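Local coordinates for probable aminotransferase (Pseudomonas aeruginosa, PDB 5YKR), which belongs to the class-III aminotransferases and carries pyridoxal phosphate covalently attached, in the fold shared by this family of enzymes, at residues 12-23 against 409-420; 25-33 against 70-78. All coordinates share one frame; numbering follows the deposited sequence.

Contact 1: 12-23 against 409-420; sequences VETLFKRELRRF and IEACLHLYLLNR
Ile409 begins the contact beside Val12, whose CG1 branch lies against the Ile409 backbone and also reaches Cys412 CB. The methyl of Ala411 meets the outer end of the Phe16 ring, CB to CZ 3.7 Å, where Pro316 and Gly317 of the second subunit pack nearby. Cys412 holds its sulfur anti to the backbone N (chi1 -171°), which directs it onto Leu15, SG to CD2 3.7 Å; its backbone CA lies near Phe16 CD1. Leu415 is a knob in the hole formed by Phe16, Glu19, Leu20 and Phe23. Its CD2 presses on the backbone, 3.6 Å from Glu19 C, and its CD1 rests against the Phe23 ring. The two helices run in roughly the same direction, crossing at 40° with their axes 9.3 Å apart. The contact joins helix 9-26 to helix 407-418, consistent with the small domain of class-III aminotransferases, which combines N- and C-terminal parts of the chain. The Tyr416 ring is touched by Leu15 CD2 and carries Arg420 NH1 over the centre of one face, while its hydroxyl bonds Glu455. Leu418 places CD2 at the edge of the Phe23 ring, near its plane. Asn419 spends both N-H groups of ND2 on Glu19: one runs nearly straight (174°) to OE1 at 2.9 Å, and the other reaches the Glu19 backbone O at 3.0 Å, already an acceptor for Phe23 N. Asn419 OD1 is buried without a polar partner, close to Phe23 CA. Arg420 grips the Glu19 carboxylate end-on, NH1 to OE1 2.9 Å and NH2 to OE2 2.9 Å. Arg22 NE comes to OE2 from the face opposite to Arg420 NH2, and Arg18 NH2 pairs with Glu455. Arg420 NH1 also bonds Tyr416 O, in its carbonyl plane.

Contact 2: 25-33 against 70-78; sequences ELHPRSAQA and TDIDGQQYV
The His27 ring stands with Tyr77 OH and Asp71 OD2 at its edge, near its plane, and Leu26 CB over one face. NE2 is 3.0 Å from Tyr77 OH, the two side chains arriving from opposite directions, and the ring is turned 85° from the Asp71 carboxylate. ND1 bonds Phe23 O, which helps to hold the ring's rotation, and the Phe23 ring meets it, planes about 35° apart. Tyr77 has Asp71 CG at its ring edge and donates its hydroxyl to Asp71 OD2. The Arg29 guanidinium lies with one face over the Ile72 carbonyl: the oxygen sits above the plane, 3.3 Å from NH1, at an angle too poor for a hydrogen bond. The Asp73 carboxylate accepts two backbone hydrogen bonds. OD1 takes Arg29 N at 2.8 Å through its syn lone pair, and OD2 takes Ser30 N at 3.1 Å, also on the syn side. Both donors belong to the first turn of helix 28-37, whose N-terminus would favour the negative charge. Asp73 OD2 also accepts from water 2, 2.6 Å away, which joins it to Ser30 OG and, weakly, to Asp71 OD2; Ser30 OG has Leu60 N as a further partner. Water 1 links His27 NE2 to Gln75 NE2. Ile72 sets CG1 between its backbone N and carbonyl carbon (chi1 63°), and CD1 thereby rests on the helix backbone, 3.8 Å from Arg29 O, and approaches Ala33 CB. Glu115 of the second subunit packs against both Arg29 and Ile72. Asp71 OD1 accepts Gln75 N, just past the turn, at 2.9 Å. The arrangement is that of a beta hairpin joining strands 68-71 and 76-79 through a type I turn from Asp71 to Gly74, with Asp73 docked on a helix N-terminus.

Contact 1 is the more buried, a helix-helix interface, whereas contact 2 is partly buried and joins a hairpin turn to a helix start near the surface. Both draw on helix 9-26: contact 1 uses one side of its middle part, contact 2 its end and the helix that follows. They touch directly, His27 CE1 coming 3.3 Å from Asn419 OD1, and Tyr77 packs against the backbone of Leu418. Each includes an acid, but in contact 1 it is matched by arginine and asparagine side chains amid apolar packing, while in contact 2 it meets backbone N-H groups and water. Both also reach the second subunit.

Contact 1: 12-23 against 409-420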
# COMPACT_ATOMS: atom_id res chain seq x y z
N VAL A 12 -16.46 -33.28 14.70
CA VAL A 12 -15.55 -32.20 14.24
C VAL A 12 -14.89 -31.53 15.43
O VAL A 12 -13.68 -31.33 15.45
CB VAL A 12 -16.29 -31.14 13.37
CG1 VAL A 12 -15.33 -30.05 12.93
CG2 VAL A 12 -16.93 -31.76 12.13
N GLU A 13 -15.69 -31.15 16.42
CA GLU A 13 -15.13 -30.51 17.61
C GLU A 13 -14.10 -31.42 18.32
O GLU A 13 -13.04 -30.96 18.75
CB GLU A 13 -16.27 -30.15 18.57
CG GLU A 13 -15.85 -29.74 19.97
CD GLU A 13 -15.32 -28.33 20.02
OE1 GLU A 13 -15.08 -27.73 18.95
OE2 GLU A 13 -15.13 -27.83 21.13
N THR A 14 -14.41 -32.72 18.43
CA THR A 14 -13.51 -33.67 19.08
C THR A 14 -12.16 -33.76 18.33
O THR A 14 -11.10 -33.70 18.94
CB THR A 14 -14.16 -35.07 19.18
OG1 THR A 14 -15.32 -34.94 20.01
CG2 THR A 14 -13.23 -36.10 19.79
N LEU A 15 -12.23 -33.91 17.03
CA LEU A 15 -11.03 -33.97 16.21
C LEU A 15 -10.26 -32.68 16.29
O LEU A 15 -9.07 -32.71 16.42
CB LEU A 15 -11.39 -34.30 14.75
CG LEU A 15 -10.18 -34.43 13.80
CD1 LEU A 15 -9.20 -35.44 14.33
CD2 LEU A 15 -10.62 -34.74 12.40
N PHE A 16 -10.98 -31.56 16.26
CA PHE A 16 -10.33 -30.25 16.29
C PHE A 16 -9.57 -30.07 17.59
O PHE A 16 -8.44 -29.65 17.58
CB PHE A 16 -11.34 -29.14 16.07
CG PHE A 16 -10.74 -27.75 15.93
CD1 PHE A 16 -9.66 -27.51 15.10
CD2 PHE A 16 -11.33 -26.64 16.57
CE1 PHE A 16 -9.14 -26.23 14.97
CE2 PHE A 16 -10.80 -25.37 16.42
CZ PHE A 16 -9.72 -25.17 15.62
N LYS A 17 -10.20 -30.38 18.72
CA LYS A 17 -9.49 -30.29 20.01
C LYS A 17 -8.24 -31.17 20.07
O LYS A 17 -7.22 -30.75 20.59
CB LYS A 17 -10.41 -30.68 21.15
CG LYS A 17 -11.07 -29.53 21.85
CD LYS A 17 -11.93 -30.05 23.02
CE LYS A 17 -11.11 -30.77 24.11
NZ LYS A 17 -11.16 -30.13 25.45
N ARG A 18 -8.33 -32.40 19.58
CA ARG A 18 -7.17 -33.29 19.52
C ARG A 18 -6.07 -32.68 18.65
O ARG A 18 -4.90 -32.72 19.01
CB ARG A 18 -7.58 -34.67 18.97
CG ARG A 18 -6.48 -35.70 19.08
CD ARG A 18 -6.95 -37.07 18.56
NE ARG A 18 -7.24 -37.23 17.11
CZ ARG A 18 -6.40 -36.99 16.10
NH1 ARG A 18 -5.21 -36.46 16.29
NH2 ARG A 18 -6.77 -37.22 14.85
N GLU A 19 -6.45 -32.09 17.52
CA GLU A 19 -5.46 -31.52 16.59
C GLU A 19 -4.85 -30.23 17.17
O GLU A 19 -3.68 -29.92 16.92
CB GLU A 19 -6.10 -31.30 15.21
CG GLU A 19 -6.42 -32.61 14.49
CD GLU A 19 -5.20 -33.45 14.22
OE1 GLU A 19 -4.19 -32.91 13.79
OE2 GLU A 19 -5.24 -34.68 14.45
N LEU A 20 -5.60 -29.50 17.97
CA LEU A 20 -5.04 -28.33 18.67
C LEU A 20 -3.96 -28.77 19.67
O LEU A 20 -2.91 -28.13 19.76
CB LEU A 20 -6.13 -27.49 19.34
CG LEU A 20 -6.99 -26.64 18.42
CD1 LEU A 20 -8.23 -26.16 19.17
CD2 LEU A 20 -6.20 -25.47 17.81
N ARG A 21 -4.22 -29.87 20.39
CA ARG A 21 -3.19 -30.41 21.28
C ARG A 21 -1.97 -30.90 20.51
O ARG A 21 -0.83 -30.56 20.88
CB ARG A 21 -3.77 -31.52 22.16
CG ARG A 21 -2.81 -32.05 23.19
CD ARG A 21 -3.57 -32.85 24.26
NE ARG A 21 -4.45 -33.90 23.73
CZ ARG A 21 -4.04 -35.07 23.22
NH1 ARG A 21 -2.73 -35.38 23.15
NH2 ARG A 21 -4.95 -35.93 22.75
N ARG A 22 -2.21 -31.62 19.41
CA ARG A 22 -1.13 -32.07 18.51
C ARG A 22 -0.34 -30.86 17.99
O ARG A 22 0.87 -30.90 17.91
CB ARG A 22 -1.71 -32.86 17.34
CG ARG A 22 -0.73 -33.54 16.39
CD ARG A 22 -1.42 -34.25 15.18
NE ARG A 22 -2.27 -35.33 15.57
CZ ARG A 22 -1.82 -36.55 15.94
NH1 ARG A 22 -0.51 -36.82 15.97
NH2 ARG A 22 -2.65 -37.49 16.29
N PHE A 23 -1.04 -29.77 17.67
CA PHE A 23 -0.37 -28.59 17.14
C PHE A 23 0.62 -28.02 18.21
O PHE A 23 1.77 -27.65 17.90
CB PHE A 23 -1.38 -27.53 16.73
CG PHE A 23 -0.74 -26.26 16.31
CD1 PHE A 23 -0.36 -25.31 17.26
CD2 PHE A 23 -0.45 -26.04 14.98
CE1 PHE A 23 0.27 -24.15 16.86
CE2 PHE A 23 0.21 -24.88 14.58
CZ PHE A 23 0.57 -23.93 15.53
N ILE A 409 -15.54 -26.31 10.75
CA ILE A 409 -15.17 -27.37 9.81
C ILE A 409 -13.90 -26.93 9.06
O ILE A 409 -12.94 -27.70 8.93
CB ILE A 409 -16.30 -27.71 8.83
CG1 ILE A 409 -17.49 -28.31 9.60
CG2 ILE A 409 -15.77 -28.63 7.74
CD1 ILE A 409 -18.77 -28.35 8.76
N GLU A 410 -13.90 -25.67 8.60
CA GLU A 410 -12.72 -25.14 7.92
C GLU A 410 -11.44 -25.20 8.75
O GLU A 410 -10.40 -25.68 8.28
CB GLU A 410 -13.00 -23.73 7.44
CG GLU A 410 -14.03 -23.67 6.33
CD GLU A 410 -14.52 -22.26 6.00
OE1 GLU A 410 -13.76 -21.29 6.16
OE2 GLU A 410 -15.66 -22.17 5.50
N ALA A 411 -11.52 -24.78 10.01
CA ALA A 411 -10.37 -24.82 10.88
C ALA A 411 -9.88 -26.25 11.10
O ALA A 411 -8.69 -26.52 11.08
CB ALA A 411 -10.67 -24.14 12.20
N CYS A 412 -10.81 -27.17 11.32
CA CYS A 412 -10.43 -28.56 11.52
C CYS A 412 -9.71 -29.18 10.32
O CYS A 412 -8.68 -29.80 10.50
CB CYS A 412 -11.65 -29.36 11.89
SG CYS A 412 -11.30 -31.06 12.41
N LEU A 413 -10.25 -28.99 9.12
CA LEU A 413 -9.61 -29.54 7.93
C LEU A 413 -8.24 -28.91 7.73
O LEU A 413 -7.28 -29.59 7.43
CB LEU A 413 -10.49 -29.29 6.69
CG LEU A 413 -11.85 -30.00 6.58
CD1 LEU A 413 -12.54 -29.66 5.28
CD2 LEU A 413 -11.69 -31.45 6.77
N HIS A 414 -8.17 -27.58 7.89
CA HIS A 414 -6.91 -26.90 7.69
C HIS A 414 -5.86 -27.34 8.70
O HIS A 414 -4.69 -27.55 8.33
CB HIS A 414 -7.06 -25.39 7.80
CG HIS A 414 -7.71 -24.73 6.62
ND1 HIS A 414 -9.04 -24.82 6.29
CD2 HIS A 414 -7.18 -23.89 5.70
CE1 HIS A 414 -9.29 -24.10 5.20
NE2 HIS A 414 -8.18 -23.52 4.83
N LEU A 415 -6.26 -27.51 9.96
CA LEU A 415 -5.29 -27.90 10.98
C LEU A 415 -4.84 -29.35 10.84
O LEU A 415 -3.66 -29.65 11.06
CB LEU A 415 -5.88 -27.68 12.38
CG LEU A 415 -4.93 -27.89 13.57
CD1 LEU A 415 -3.68 -27.03 13.45
CD2 LEU A 415 -5.65 -27.62 14.87
N TYR A 416 -5.76 -30.24 10.49
CA TYR A 416 -5.41 -31.66 10.26
C TYR A 416 -4.32 -31.74 9.19
O TYR A 416 -3.31 -32.45 9.37
CB TYR A 416 -6.65 -32.42 9.84
CG TYR A 416 -6.46 -33.91 9.78
CD1 TYR A 416 -5.89 -34.50 8.68
CD2 TYR A 416 -6.84 -34.73 10.85
CE1 TYR A 416 -5.74 -35.88 8.59
CE2 TYR A 416 -6.68 -36.10 10.78
CZ TYR A 416 -6.10 -36.66 9.64
OH TYR A 416 -5.93 -38.01 9.55
N LEU A 417 -4.48 -30.98 8.11
CA LEU A 417 -3.49 -30.97 7.04
C LEU A 417 -2.17 -30.33 7.50
O LEU A 417 -1.08 -30.85 7.23
CB LEU A 417 -4.04 -30.32 5.78
CG LEU A 417 -4.61 -31.33 4.81
CD1 LEU A 417 -5.84 -32.01 5.37
CD2 LEU A 417 -4.96 -30.73 3.50
N LEU A 418 -2.27 -29.21 8.20
CA LEU A 418 -1.05 -28.51 8.69
C LEU A 418 -0.18 -29.42 9.56
O LEU A 418 1.03 -29.55 9.36
CB LEU A 418 -1.47 -27.24 9.45
CG LEU A 418 -0.34 -26.35 9.99
CD1 LEU A 418 -0.84 -24.89 10.11
CD2 LEU A 418 0.29 -26.85 11.29
N ASN A 419 -0.83 -30.10 10.51
CA ASN A 419 -0.10 -31.00 11.41
C ASN A 419 0.53 -32.21 10.72
O ASN A 419 1.35 -32.90 11.33
CB ASN A 419 -1.03 -31.51 12.53
CG ASN A 419 -1.30 -30.48 13.64
OD1 ASN A 419 -0.51 -29.57 13.89
ND2 ASN A 419 -2.46 -30.66 14.31
N ARG A 420 0.16 -32.45 9.47
CA ARG A 420 0.71 -33.55 8.67
C ARG A 420 1.44 -33.04 7.42
O ARG A 420 1.67 -33.78 6.48
CB ARG A 420 -0.41 -34.56 8.34
CG ARG A 420 -0.91 -35.28 9.59
CD ARG A 420 -2.27 -35.94 9.35
NE ARG A 420 -2.79 -36.50 10.59
CZ ARG A 420 -3.32 -35.82 11.59
NH1 ARG A 420 -3.39 -34.48 11.54
NH2 ARG A 420 -3.73 -36.44 12.70

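Contact 2: 25-33 against 70-78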
# COMPACT_ATOMS: atom_id res chain seq x y z
N GLU A 25 2.05 -29.68 20.66
CA GLU A 25 3.14 -30.64 20.85
C GLU A 25 4.17 -30.57 19.73
O GLU A 25 5.35 -30.65 20.01
CB GLU A 25 2.63 -32.07 20.93
CG GLU A 25 1.78 -32.41 22.13
CD GLU A 25 1.05 -33.75 21.96
OE1 GLU A 25 1.40 -34.58 21.04
OE2 GLU A 25 0.09 -33.97 22.75
N LEU A 26 3.72 -30.39 18.50
CA LEU A 26 4.60 -30.38 17.33
C LEU A 26 5.31 -29.07 17.11
O LEU A 26 6.36 -29.07 16.45
CB LEU A 26 3.77 -30.67 16.06
CG LEU A 26 3.31 -32.12 15.85
CD1 LEU A 26 2.35 -32.19 14.68
CD2 LEU A 26 4.49 -33.06 15.60
N HIS A 27 4.76 -27.96 17.61
CA HIS A 27 5.33 -26.63 17.28
C HIS A 27 5.69 -25.79 18.51
O HIS A 27 5.31 -24.62 18.59
CB HIS A 27 4.38 -25.88 16.33
CG HIS A 27 3.83 -26.72 15.21
ND1 HIS A 27 2.63 -27.41 15.30
CD2 HIS A 27 4.34 -27.02 13.98
CE1 HIS A 27 2.42 -28.06 14.17
NE2 HIS A 27 3.44 -27.85 13.36
N PRO A 28 6.50 -26.33 19.43
CA PRO A 28 6.72 -25.58 20.68
C PRO A 28 7.50 -24.27 20.52
O PRO A 28 7.24 -23.31 21.22
CB PRO A 28 7.47 -26.59 21.58
CG PRO A 28 8.16 -27.51 20.61
CD PRO A 28 7.15 -27.64 19.47
N ARG A 29 8.45 -24.23 19.61
CA ARG A 29 9.21 -23.01 19.41
C ARG A 29 8.35 -21.91 18.77
O ARG A 29 8.48 -20.76 19.16
CB ARG A 29 10.47 -23.27 18.59
CG ARG A 29 11.45 -24.18 19.27
CD ARG A 29 12.62 -24.54 18.38
NE ARG A 29 13.44 -23.38 18.06
CZ ARG A 29 14.57 -23.45 17.37
NH1 ARG A 29 15.06 -24.63 16.94
NH2 ARG A 29 15.26 -22.34 17.14
N SER A 30 7.44 -22.24 17.86
CA SER A 30 6.50 -21.22 17.37
C SER A 30 5.60 -20.72 18.48
O SER A 30 5.34 -19.52 18.55
CB SER A 30 5.69 -21.73 16.15
OG SER A 30 6.51 -21.68 15.01
N ALA A 31 5.18 -21.62 19.38
CA ALA A 31 4.35 -21.21 20.53
C ALA A 31 5.09 -20.29 21.48
O ALA A 31 4.55 -19.32 21.97
CB ALA A 31 3.79 -22.43 21.25
N GLN A 32 6.35 -20.60 21.73
CA GLN A 32 7.20 -19.74 22.55
C GLN A 32 7.37 -18.37 21.90
O GLN A 32 7.28 -17.32 22.55
CB GLN A 32 8.55 -20.43 22.79
CG GLN A 32 9.66 -19.66 23.49
CD GLN A 32 10.95 -20.53 23.61
OE1 GLN A 32 11.27 -21.39 22.74
NE2 GLN A 32 11.69 -20.32 24.70
N ALA A 33 7.60 -18.39 20.59
CA ALA A 33 7.71 -17.14 19.84
C ALA A 33 6.43 -16.32 19.95
O ALA A 33 6.48 -15.10 20.03
CB ALA A 33 8.07 -17.41 18.39
N THR A 70 9.90 -24.65 5.65
CA THR A 70 10.38 -25.23 6.89
C THR A 70 10.18 -24.23 8.00
O THR A 70 10.55 -23.06 7.85
CB THR A 70 11.87 -25.60 6.80
OG1 THR A 70 12.10 -26.48 5.70
CG2 THR A 70 12.35 -26.25 8.06
N ASP A 71 9.55 -24.65 9.09
CA ASP A 71 9.32 -23.77 10.24
C ASP A 71 10.49 -23.82 11.25
O ASP A 71 11.44 -24.57 11.09
CB ASP A 71 7.94 -24.02 10.86
CG ASP A 71 7.83 -25.31 11.65
OD1 ASP A 71 8.87 -25.90 12.00
OD2 ASP A 71 6.67 -25.69 11.97
N ILE A 72 10.40 -23.02 12.30
CA ILE A 72 11.48 -22.95 13.26
C ILE A 72 11.57 -24.14 14.19
O ILE A 72 12.56 -24.27 14.89
CB ILE A 72 11.46 -21.62 14.06
CG1 ILE A 72 10.20 -21.47 14.90
CG2 ILE A 72 11.68 -20.41 13.11
CD1 ILE A 72 10.32 -20.32 15.90
N ASP A 73 10.54 -25.00 14.18
CA ASP A 73 10.58 -26.30 14.85
C ASP A 73 11.16 -27.41 13.96
O ASP A 73 11.20 -28.57 14.37
CB ASP A 73 9.20 -26.68 15.38
CG ASP A 73 8.81 -25.85 16.60
OD1 ASP A 73 9.34 -26.13 17.72
OD2 ASP A 73 7.95 -24.95 16.44
N GLY A 74 11.58 -27.07 12.73
CA GLY A 74 12.08 -28.07 11.81
C GLY A 74 11.06 -28.88 11.07
O GLY A 74 11.42 -29.78 10.32
N GLN A 75 9.78 -28.56 11.24
CA GLN A 75 8.74 -29.21 10.48
C GLN A 75 8.77 -28.72 9.06
O GLN A 75 9.00 -27.50 8.82
CB GLN A 75 7.36 -28.92 11.06
CG GLN A 75 7.15 -29.47 12.46
CD GLN A 75 6.94 -30.95 12.43
OE1 GLN A 75 7.81 -31.68 12.81
NE2 GLN A 75 5.78 -31.38 11.89
N GLN A 76 8.52 -29.61 8.13
CA GLN A 76 8.52 -29.32 6.70
C GLN A 76 7.14 -29.44 6.15
O GLN A 76 6.40 -30.34 6.53
CB GLN A 76 9.49 -30.24 5.94
CG GLN A 76 10.93 -29.96 6.33
CD GLN A 76 11.95 -30.62 5.42
OE1 GLN A 76 11.83 -30.66 4.18
NE2 GLN A 76 12.97 -31.18 6.04
N TYR A 77 6.78 -28.58 5.20
CA TYR A 77 5.47 -28.52 4.61
C TYR A 77 5.57 -28.40 3.10
O TYR A 77 6.54 -27.80 2.59
CB TYR A 77 4.70 -27.28 5.12
CG TYR A 77 4.66 -27.13 6.62
CD1 TYR A 77 5.72 -26.58 7.30
CD2 TYR A 77 3.58 -27.60 7.36
CE1 TYR A 77 5.74 -26.51 8.69
CE2 TYR A 77 3.54 -27.47 8.74
CZ TYR A 77 4.63 -26.94 9.41
OH TYR A 77 4.56 -26.86 10.79
N VAL A 78 4.57 -28.93 2.41
CA VAL A 78 4.26 -28.52 1.06
C VAL A 78 3.21 -27.40 1.18
O VAL A 78 2.25 -27.46 1.97
CB VAL A 78 3.77 -29.61 0.08
CG1 VAL A 78 2.74 -30.44 0.67
CG2 VAL A 78 3.21 -28.99 -1.18
O HOH W 1 3.21 -29.82 11.40
O HOH W 2 6.75 -24.22 14.29